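Hypothetical protein PH0435 (Pyrococcus horikoshii, PDB 2YV4) is of unproven function but probably serves threonylcarbamoyl-AMP synthesis for tRNA modification, the fragment in the crystal being its C-terminal Sua5 domain. Local coordinates at residues 10-15 with 80-85; 35-40 with 74-79; 46-51 with 65-70. One frame throughout, in Å; residues are numbered along the deposited sequence.

Interaction 1: 10-15 with 80-85; sequences EGPREK and GVEERG
Glu10 and Gly11 run alongside Gly80 and Val81 as paired ends of two parallel strands, at the C-terminal edge of the parallel sheet in this alpha/beta domain. Backbone bonds carry the pairing. The N-H of Gly11 reaches Gly80 O only weakly, at 3.5 Å, whereas Glu82 N donates to Gly11 O over 3.0 Å. Two CA-H...O contacts, Glu10 CA to Gly80 O and Val81 CA to Gly11 O, fill in between. The backbone of Gly11 takes angles that suit glycine: a CB there would press on the preceding carbonyl oxygen.

Carbon contacts are few. Val81 CG1 meets Arg13 CA at 3.8 Å, and the extended chain of Glu82 lies beside the Pro12 ring, with its CG 3.2 Å from Gly11 C.

Charge and polarity gather at Glu83. Pro12 is the N-cap of helix 13-29, and the next N-H, that of Arg13, is met by Glu83 OE1 at 2.9 Å on the syn side of the carboxylate; OE2 adds a weak second bond. Glu83 OE1 also lies over one face of the Arg13 guanidinium, the two groups' planes 38° apart. The salt bridge, Arg13 NH1 to Glu83 OE2, is long at 4.0 Å and rests on charge alone. Arg13 CG stands anti to the backbone N (chi1 -179°); a bend at chi3 follows, and the guanidinium end lies against Glu83 CB. There a water bridges the two residues, bound weakly by Arg13 NH2 at 2.7 Å and donating to Glu83 O at 3.2 Å.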
loop_
_atom_site.group_PDB
_atom_site.type_symbol
_atom_site.label_atom_id
_atom_site.label_comp_id
_atom_site.label_asym_id
_atom_site.label_seq_id
_atom_site.Cartn_x
_atom_site.Cartn_y
_atom_site.Cartn_z
ATOM N N GLU A 10 1.803 8.287 2.617
ATOM C CA GLU A 10 2.830 8.579 3.612
ATOM C C GLU A 10 2.460 9.614 4.665
ATOM O O GLU A 10 1.556 10.431 4.474
ATOM C CB GLU A 10 4.107 9.026 2.898
ATOM C CG GLU A 10 3.831 9.949 1.730
ATOM C CD GLU A 10 5.012 10.823 1.372
ATOM O OE1 GLU A 10 6.089 10.279 1.044
ATOM O OE2 GLU A 10 4.852 12.063 1.417
ATOM N N GLY A 11 3.194 9.581 5.770
ATOM C CA GLY A 11 2.956 10.508 6.859
ATOM C C GLY A 11 3.021 9.775 8.183
ATOM O O GLY A 11 3.362 8.589 8.214
ATOM N N PRO A 12 2.722 10.450 9.304
ATOM C CA PRO A 12 2.775 9.751 10.592
ATOM C C PRO A 12 1.738 8.633 10.584
ATOM O O PRO A 12 0.677 8.775 9.968
ATOM C CB PRO A 12 2.461 10.857 11.604
ATOM C CG PRO A 12 1.614 11.819 10.812
ATOM C CD PRO A 12 2.322 11.857 9.476
ATOM N N ARG A 13 2.045 7.528 11.260
ATOM C CA ARG A 13 1.143 6.383 11.292
ATOM C C ARG A 13 -0.320 6.712 11.575
ATOM O O ARG A 13 -1.213 6.211 10.891
ATOM C CB ARG A 13 1.618 5.344 12.309
ATOM C CG ARG A 13 0.705 4.121 12.358
ATOM C CD ARG A 13 1.100 3.134 13.436
ATOM N NE ARG A 13 2.466 2.653 13.273
ATOM C CZ ARG A 13 3.502 3.087 13.982
ATOM N NH1 ARG A 13 3.328 4.018 14.913
ATOM N NH2 ARG A 13 4.711 2.589 13.760
ATOM N N GLU A 14 -0.572 7.546 12.581
ATOM C CA GLU A 14 -1.947 7.902 12.933
ATOM C C GLU A 14 -2.729 8.443 11.738
ATOM O O GLU A 14 -3.857 8.011 11.483
ATOM C CB GLU A 14 -1.962 8.937 14.068
ATOM C CG GLU A 14 -3.365 9.401 14.460
ATOM C CD GLU A 14 -3.366 10.382 15.625
ATOM O OE1 GLU A 14 -2.709 11.443 15.520
ATOM O OE2 GLU A 14 -4.032 10.093 16.644
ATOM N N LYS A 15 -2.129 9.388 11.017
ATOM C CA LYS A 15 -2.760 9.994 9.850
ATOM C C LYS A 15 -2.847 9.037 8.668
ATOM O O LYS A 15 -3.824 9.053 7.918
ATOM C CB LYS A 15 -1.996 11.244 9.404
ATOM C CG LYS A 15 -2.228 12.484 10.257
ATOM C CD LYS A 15 -1.797 13.733 9.501
ATOM C CE LYS A 15 -2.088 15.001 10.290
ATOM N NZ LYS A 15 -1.297 15.067 11.548
ATOM N N GLY A 80 2.933 3.810 3.788
ATOM C CA GLY A 80 4.280 4.334 3.963
ATOM C C GLY A 80 4.401 5.262 5.162
ATOM O O GLY A 80 4.502 6.482 4.996
ATOM N N VAL A 81 4.402 4.696 6.367
ATOM C CA VAL A 81 4.489 5.507 7.580
ATOM C C VAL A 81 5.896 6.055 7.817
ATOM O O VAL A 81 6.891 5.454 7.400
ATOM C CB VAL A 81 4.026 4.715 8.835
ATOM C CG1 VAL A 81 2.621 4.146 8.596
ATOM C CG2 VAL A 81 5.017 3.596 9.161
ATOM N N GLU A 82 5.967 7.207 8.479
ATOM C CA GLU A 82 7.247 7.847 8.768
ATOM C C GLU A 82 8.020 7.055 9.810
ATOM O O GLU A 82 9.230 6.877 9.691
ATOM C CB GLU A 82 7.026 9.274 9.280
ATOM C CG GLU A 82 6.232 10.148 8.327
ATOM C CD GLU A 82 6.047 11.559 8.845
ATOM O OE1 GLU A 82 5.627 11.717 10.011
ATOM O OE2 GLU A 82 6.317 12.510 8.084
ATOM N N GLU A 83 7.310 6.579 10.827
ATOM C CA GLU A 83 7.928 5.811 11.901
ATOM C C GLU A 83 8.759 4.635 11.397
ATOM O O GLU A 83 8.326 3.875 10.534
ATOM C CB GLU A 83 6.858 5.303 12.876
ATOM C CG GLU A 83 6.242 6.388 13.751
ATOM C CD GLU A 83 5.036 7.069 13.125
ATOM O OE1 GLU A 83 4.836 6.948 11.896
ATOM O OE2 GLU A 83 4.288 7.738 13.871
ATOM N N ARG A 84 9.959 4.496 11.951
ATOM C CA ARG A 84 10.879 3.422 11.591
ATOM C C ARG A 84 11.292 3.389 10.122
ATOM O O ARG A 84 11.764 2.366 9.633
ATOM C CB ARG A 84 10.291 2.071 11.992
ATOM C CG ARG A 84 10.197 1.883 13.497
ATOM C CD ARG A 84 9.691 0.501 13.851
ATOM N NE ARG A 84 9.523 0.343 15.291
ATOM C CZ ARG A 84 8.998 -0.732 15.866
ATOM N NH1 ARG A 84 8.588 -1.750 15.121
ATOM N NH2 ARG A 84 8.877 -0.787 17.187
ATOM N N GLY A 85 11.116 4.509 9.429
ATOM C CA GLY A 85 11.504 4.598 8.032
ATOM C C GLY A 85 10.838 3.664 7.034
ATOM O O GLY A 85 11.378 3.444 5.949
HETATM O O HOH W 1 6.572 1.728 12.042
#

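Interaction 2: 35-40 with 74-79; sequences GVIGSE and DVVIAE
The carboxylate of Glu79 holds the backbone turn at Ser39 with both of its oxygens. Ser39 N-H points almost straight at OE1, 2.9 Å from N, from above the carboxylate plane, while Ser39 OG donates to the syn lone pair of OE2 at 2.8 Å. Two torsions bring the groups together: Glu79 CG lies anti to the backbone N (chi1 -169°) and the chain then runs extended past Gly38, and Ser39 OG sits between its backbone N and carbonyl carbon (chi1 58°), turned toward the carboxylate. Gly38 leaves room, for a CB there would collide with Glu79 OE1.

Behind this end, the segments 35-38 and 75-79 of two neighbouring strands pair in parallel, their axes 19° apart. Ile77 N donates to Gly35 O at 2.8 Å, Ile37 N to Ile77 O, and Glu79 N to Ile37 O. On the face beneath helix 54-70, Ile37 CD1 extends to touch Val76 CG1 at 3.6 Å; on the other, Val36 CG2 approaches Ile77 CB at 4.2 Å.

Tyr42 OH also bonds Glu79 OE1, and Lys17 NZ bonds Ser39 OG and pairs with Glu40. An alanine at Glu79 would probably leave the Ser39 N-H and the Tyr42 hydroxyl without their acceptor and let the Ser39 turn shift. The chemistry thus implies a buried carboxylate gripped by three donors, with Lys17 one step beyond, which would probably favour its ionised form.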
loop_
_atom_site.group_PDB
_atom_site.type_symbol
_atom_site.label_atom_id
_atom_site.label_comp_id
_atom_site.label_asym_id
_atom_site.label_seq_id
_atom_site.Cartn_x
_atom_site.Cartn_y
_atom_site.Cartn_z
ATOM N N GLY A 35 -6.436 -3.233 -3.065
ATOM C CA GLY A 35 -5.607 -4.035 -2.186
ATOM C C GLY A 35 -4.718 -3.138 -1.352
ATOM O O GLY A 35 -4.328 -2.051 -1.778
ATOM N N VAL A 36 -4.418 -3.576 -0.140
ATOM C CA VAL A 36 -3.559 -2.810 0.733
ATOM C C VAL A 36 -2.362 -3.647 1.143
ATOM O O VAL A 36 -2.502 -4.815 1.512
ATOM C CB VAL A 36 -4.294 -2.365 2.015
ATOM C CG1 VAL A 36 -3.275 -1.916 3.078
ATOM C CG2 VAL A 36 -5.260 -1.230 1.692
ATOM N N ILE A 37 -1.185 -3.054 1.037
ATOM C CA ILE A 37 0.035 -3.707 1.479
ATOM C C ILE A 37 0.417 -2.804 2.646
ATOM O O ILE A 37 0.885 -1.682 2.443
ATOM C CB ILE A 37 1.150 -3.668 0.415
ATOM C CG1 ILE A 37 0.686 -4.372 -0.862
ATOM C CG2 ILE A 37 2.397 -4.360 0.954
ATOM C CD1 ILE A 37 1.731 -4.358 -1.974
ATOM N N GLY A 38 0.178 -3.276 3.867
ATOM C CA GLY A 38 0.486 -2.465 5.030
ATOM C C GLY A 38 0.454 -3.238 6.333
ATOM O O GLY A 38 0.750 -4.433 6.356
ATOM N N SER A 39 0.089 -2.557 7.416
ATOM C CA SER A 39 0.033 -3.175 8.739
ATOM C C SER A 39 -1.334 -3.801 9.029
ATOM O O SER A 39 -1.469 -4.617 9.945
ATOM C CB SER A 39 0.375 -2.138 9.813
ATOM O OG SER A 39 -0.513 -1.035 9.754
ATOM N N GLU A 40 -2.342 -3.401 8.254
ATOM C CA GLU A 40 -3.701 -3.931 8.380
ATOM C C GLU A 40 -4.473 -3.679 7.082
ATOM O O GLU A 40 -4.037 -2.901 6.240
ATOM C CB GLU A 40 -4.434 -3.314 9.575
ATOM C CG GLU A 40 -4.535 -1.806 9.560
ATOM C CD GLU A 40 -5.260 -1.277 10.780
ATOM O OE1 GLU A 40 -6.448 -1.613 10.953
ATOM O OE2 GLU A 40 -4.641 -0.533 11.571
ATOM N N ASP A 74 -7.245 -3.639 -9.022
ATOM C CA ASP A 74 -7.121 -2.465 -9.887
ATOM C C ASP A 74 -6.138 -1.439 -9.323
ATOM O O ASP A 74 -5.356 -0.835 -10.064
ATOM C CB ASP A 74 -8.486 -1.795 -10.065
ATOM C CG ASP A 74 -9.502 -2.711 -10.713
ATOM O OD1 ASP A 74 -9.214 -3.225 -11.815
ATOM O OD2 ASP A 74 -10.583 -2.916 -10.122
ATOM N N VAL A 75 -6.189 -1.241 -8.008
ATOM C CA VAL A 75 -5.308 -0.289 -7.342
ATOM C C VAL A 75 -4.728 -0.883 -6.062
ATOM O O VAL A 75 -5.436 -1.528 -5.288
ATOM C CB VAL A 75 -6.064 1.011 -6.989
ATOM C CG1 VAL A 75 -5.133 1.996 -6.288
ATOM C CG2 VAL A 75 -6.638 1.630 -8.253
ATOM N N VAL A 76 -3.434 -0.666 -5.855
ATOM C CA VAL A 76 -2.740 -1.159 -4.674
ATOM C C VAL A 76 -2.272 0.032 -3.855
ATOM O O VAL A 76 -1.590 0.912 -4.368
ATOM C CB VAL A 76 -1.495 -2.009 -5.052
ATOM C CG1 VAL A 76 -0.696 -2.366 -3.798
ATOM C CG2 VAL A 76 -1.926 -3.280 -5.764
ATOM N N ILE A 77 -2.656 0.068 -2.587
ATOM C CA ILE A 77 -2.234 1.150 -1.706
ATOM C C ILE A 77 -1.137 0.588 -0.822
ATOM O O ILE A 77 -1.334 -0.419 -0.140
ATOM C CB ILE A 77 -3.387 1.641 -0.811
ATOM C CG1 ILE A 77 -4.516 2.206 -1.681
ATOM C CG2 ILE A 77 -2.871 2.696 0.169
ATOM C CD1 ILE A 77 -5.782 2.556 -0.898
ATOM N N ALA A 78 0.033 1.216 -0.861
ATOM C CA ALA A 78 1.148 0.772 -0.038
ATOM C C ALA A 78 1.279 1.752 1.115
ATOM O O ALA A 78 1.449 2.947 0.906
ATOM C CB ALA A 78 2.439 0.738 -0.860
ATOM N N GLU A 79 1.174 1.231 2.328
ATOM C CA GLU A 79 1.274 2.027 3.546
ATOM C C GLU A 79 2.721 2.496 3.730
ATOM O O GLU A 79 3.628 1.674 3.810
ATOM C CB GLU A 79 0.847 1.154 4.726
ATOM C CG GLU A 79 0.641 1.862 6.039
ATOM C CD GLU A 79 0.201 0.893 7.121
ATOM O OE1 GLU A 79 -0.790 0.161 6.889
ATOM O OE2 GLU A 79 0.844 0.856 8.194
#

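Interaction 3: 46-51 with 65-70; sequences EFFFLG and LRYMDK
Tyr67 reaches from helix 54-70 over the edge strand 46-49, meeting Glu46 with its hydroxyl and Phe48 with the root of its ring. The polar part is a single hydrogen bond, donated by Tyr67 OH to Glu46 OE1 over 3.2 Å and arriving nearly in line with the C-O bond of the acceptor. The two side chains cross at about a right angle, and the Glu46 chain bends at chi2. The other oxygen, OE2, has a long, weak ion pair with Lys33.

The aromatic part is oblique. The Phe48 and Tyr67 rings have planes at 50° and centroids 5.6 Å apart, and the closest atoms are Phe48 CD1 and Tyr67 CG at 3.6 Å. Tyr67 CG, anti to the backbone N (chi1 176°), is set against Phe48 CD1; the hydroxyl at the far end of the ring meets Glu46.

Met68, present as selenomethionine, supplies the aliphatic packing. Its chain folds at chi2, its SE lies within 3.8 Å of Glu46 CB, and its CE ends 3.7 Å from Phe48 CB. This one side chain therefore touches two alternate residues of the strand, whose side chains point to the helix, while Phe47 between them points away.

Strand 46-49 and the helical segment 65-70 run nearly antiparallel, at 165° with axes 8.9 Å apart at closest approach, as befits the first half of a beta-alpha-beta crossover. Met68 also packs on Ile37 and Val76, placing helix 54-70 over strands 34-38 and 75-81 as well as strand 46-49.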
loop_
_atom_site.group_PDB
_atom_site.type_symbol
_atom_site.label_atom_id
_atom_site.label_comp_id
_atom_site.label_asym_id
_atom_site.label_seq_id
_atom_site.Cartn_x
_atom_site.Cartn_y
_atom_site.Cartn_z
ATOM N N GLU A 46 -8.315 -6.873 -0.697
ATOM C CA GLU A 46 -7.174 -7.777 -0.576
ATOM C C GLU A 46 -6.148 -7.190 0.378
ATOM O O GLU A 46 -5.977 -5.972 0.446
ATOM C CB GLU A 46 -6.517 -7.977 -1.943
ATOM C CG GLU A 46 -7.431 -8.545 -3.029
ATOM C CD GLU A 46 -7.639 -10.039 -2.891
ATOM O OE1 GLU A 46 -6.880 -10.681 -2.133
ATOM O OE2 GLU A 46 -8.551 -10.574 -3.552
ATOM N N PHE A 47 -5.451 -8.052 1.108
ATOM C CA PHE A 47 -4.443 -7.572 2.040
ATOM C C PHE A 47 -3.198 -8.450 2.056
ATOM O O PHE A 47 -3.281 -9.669 1.913
ATOM C CB PHE A 47 -5.023 -7.476 3.458
ATOM C CG PHE A 47 -3.992 -7.166 4.514
ATOM C CD1 PHE A 47 -3.527 -8.162 5.365
ATOM C CD2 PHE A 47 -3.437 -5.892 4.612
ATOM C CE1 PHE A 47 -2.522 -7.896 6.297
ATOM C CE2 PHE A 47 -2.434 -5.618 5.538
ATOM C CZ PHE A 47 -1.975 -6.617 6.380
ATOM N N PHE A 48 -2.045 -7.814 2.212
ATOM C CA PHE A 48 -0.773 -8.526 2.291
ATOM C C PHE A 48 0.077 -7.699 3.247
ATOM O O PHE A 48 0.185 -6.481 3.092
ATOM C CB PHE A 48 -0.098 -8.602 0.920
ATOM C CG PHE A 48 0.992 -9.650 0.829
ATOM C CD1 PHE A 48 0.768 -10.847 0.152
ATOM C CD2 PHE A 48 2.239 -9.432 1.406
ATOM C CE1 PHE A 48 1.774 -11.813 0.046
ATOM C CE2 PHE A 48 3.253 -10.389 1.308
ATOM C CZ PHE A 48 3.021 -11.582 0.625
ATOM N N PHE A 49 0.657 -8.356 4.244
ATOM C CA PHE A 49 1.479 -7.676 5.235
ATOM C C PHE A 49 2.755 -7.061 4.656
ATOM O O PHE A 49 3.535 -7.733 3.978
ATOM C CB PHE A 49 1.831 -8.652 6.365
ATOM C CG PHE A 49 2.641 -8.035 7.464
ATOM C CD1 PHE A 49 2.225 -6.854 8.069
ATOM C CD2 PHE A 49 3.811 -8.642 7.911
ATOM C CE1 PHE A 49 2.966 -6.286 9.106
ATOM C CE2 PHE A 49 4.557 -8.082 8.945
ATOM C CZ PHE A 49 4.133 -6.904 9.542
ATOM N N LEU A 50 2.969 -5.779 4.941
ATOM C CA LEU A 50 4.138 -5.064 4.436
ATOM C C LEU A 50 5.427 -5.447 5.145
ATOM O O LEU A 50 6.482 -5.568 4.519
ATOM C CB LEU A 50 3.935 -3.551 4.583
ATOM C CG LEU A 50 5.127 -2.636 4.273
ATOM C CD1 LEU A 50 5.394 -2.609 2.766
ATOM C CD2 LEU A 50 4.831 -1.233 4.771
ATOM N N GLY A 51 5.331 -5.627 6.456
ATOM C CA GLY A 51 6.501 -5.946 7.252
ATOM C C GLY A 51 6.635 -4.807 8.245
ATOM O O GLY A 51 6.121 -3.718 7.997
ATOM N N LEU A 65 3.221 -7.334 -4.208
ATOM C CA LEU A 65 2.693 -6.817 -5.467
ATOM C C LEU A 65 2.322 -7.950 -6.433
ATOM O O LEU A 65 1.346 -7.848 -7.176
ATOM C CB LEU A 65 3.712 -5.873 -6.110
ATOM C CG LEU A 65 3.934 -4.550 -5.361
ATOM C CD1 LEU A 65 5.187 -3.854 -5.865
ATOM C CD2 LEU A 65 2.706 -3.667 -5.535
ATOM N N ARG A 66 3.092 -9.033 -6.427
ATOM C CA ARG A 66 2.774 -10.149 -7.314
ATOM C C ARG A 66 1.456 -10.763 -6.856
ATOM O O ARG A 66 0.635 -11.180 -7.673
ATOM C CB ARG A 66 3.888 -11.202 -7.298
ATOM C CG ARG A 66 5.207 -10.692 -7.849
ATOM C CD ARG A 66 6.209 -11.815 -8.055
ATOM N NE ARG A 66 7.564 -11.296 -8.216
ATOM C CZ ARG A 66 8.383 -11.024 -7.203
ATOM N NH1 ARG A 66 7.986 -11.231 -5.956
ATOM N NH2 ARG A 66 9.597 -10.536 -7.434
ATOM N N TYR A 67 1.264 -10.812 -5.542
ATOM C CA TYR A 67 0.034 -11.351 -4.972
ATOM C C TYR A 67 -1.143 -10.510 -5.456
ATOM O O TYR A 67 -2.177 -11.041 -5.870
ATOM C CB TYR A 67 0.086 -11.303 -3.442
ATOM C CG TYR A 67 -1.194 -11.756 -2.786
ATOM C CD1 TYR A 67 -1.464 -13.113 -2.606
ATOM C CD2 TYR A 67 -2.170 -10.831 -2.411
ATOM C CE1 TYR A 67 -2.674 -13.541 -2.080
ATOM C CE2 TYR A 67 -3.383 -11.245 -1.885
ATOM C CZ TYR A 67 -3.634 -12.602 -1.725
ATOM O OH TYR A 67 -4.856 -13.021 -1.245
HETATM N N MSE A 68 -0.975 -9.192 -5.405
HETATM C CA MSE A 68 -2.022 -8.270 -5.829
HETATM C C MSE A 68 -2.399 -8.440 -7.296
HETATM O O MSE A 68 -3.580 -8.443 -7.644
HETATM C CB MSE A 68 -1.591 -6.830 -5.568
HETATM C CG MSE A 68 -1.490 -6.479 -4.093
HETATM SE SE MSE A 68 -3.162 -6.768 -3.152
HETATM C CE MSE A 68 -2.471 -6.923 -1.340
ATOM N N ASP A 69 -1.404 -8.572 -8.164
ATOM C CA ASP A 69 -1.708 -8.744 -9.579
ATOM C C ASP A 69 -2.377 -10.089 -9.839
ATOM O O ASP A 69 -3.301 -10.180 -10.647
ATOM C CB ASP A 69 -0.446 -8.598 -10.429
ATOM C CG ASP A 69 -0.038 -7.142 -10.610
ATOM O OD1 ASP A 69 -0.932 -6.265 -10.604
ATOM O OD2 ASP A 69 1.166 -6.875 -10.772
ATOM N N LYS A 70 -1.922 -11.130 -9.148
ATOM C CA LYS A 70 -2.515 -12.452 -9.310
ATOM C C LYS A 70 -3.985 -12.374 -8.891
ATOM O O LYS A 70 -4.834 -13.105 -9.410
ATOM C CB LYS A 70 -1.773 -13.473 -8.443
ATOM C CG LYS A 70 -2.316 -14.890 -8.539
ATOM C CD LYS A 70 -1.535 -15.832 -7.634
ATOM C CE LYS A 70 -1.954 -17.281 -7.829
ATOM N NZ LYS A 70 -3.394 -17.485 -7.518
#

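How the interactions relate
All three contacts belong to one parallel sheet with strand order 46-49, 34-38, 75-81, 5-11 and 101-104. Along the chain they are nested: interaction 3 lies within the loop closed by interaction 2, and that within the loop of interaction 1. Interactions 1 and 2 share strand 75-81, with centres 14 Å apart. Interactions 2 and 3, with centres 7 Å apart, touch through the pairing of strands 34-38 and 46-49. Interactions 1 and 3, with centres 19 Å apart, lie on opposite sides of the chain's centre. Interaction 1 joins strand 5-11 and the start of helix 13-29 to strand 75-81, and interaction 3 sets helix 54-70 on the outermost strand 46-49, so residues distant in sequence form one compact domain.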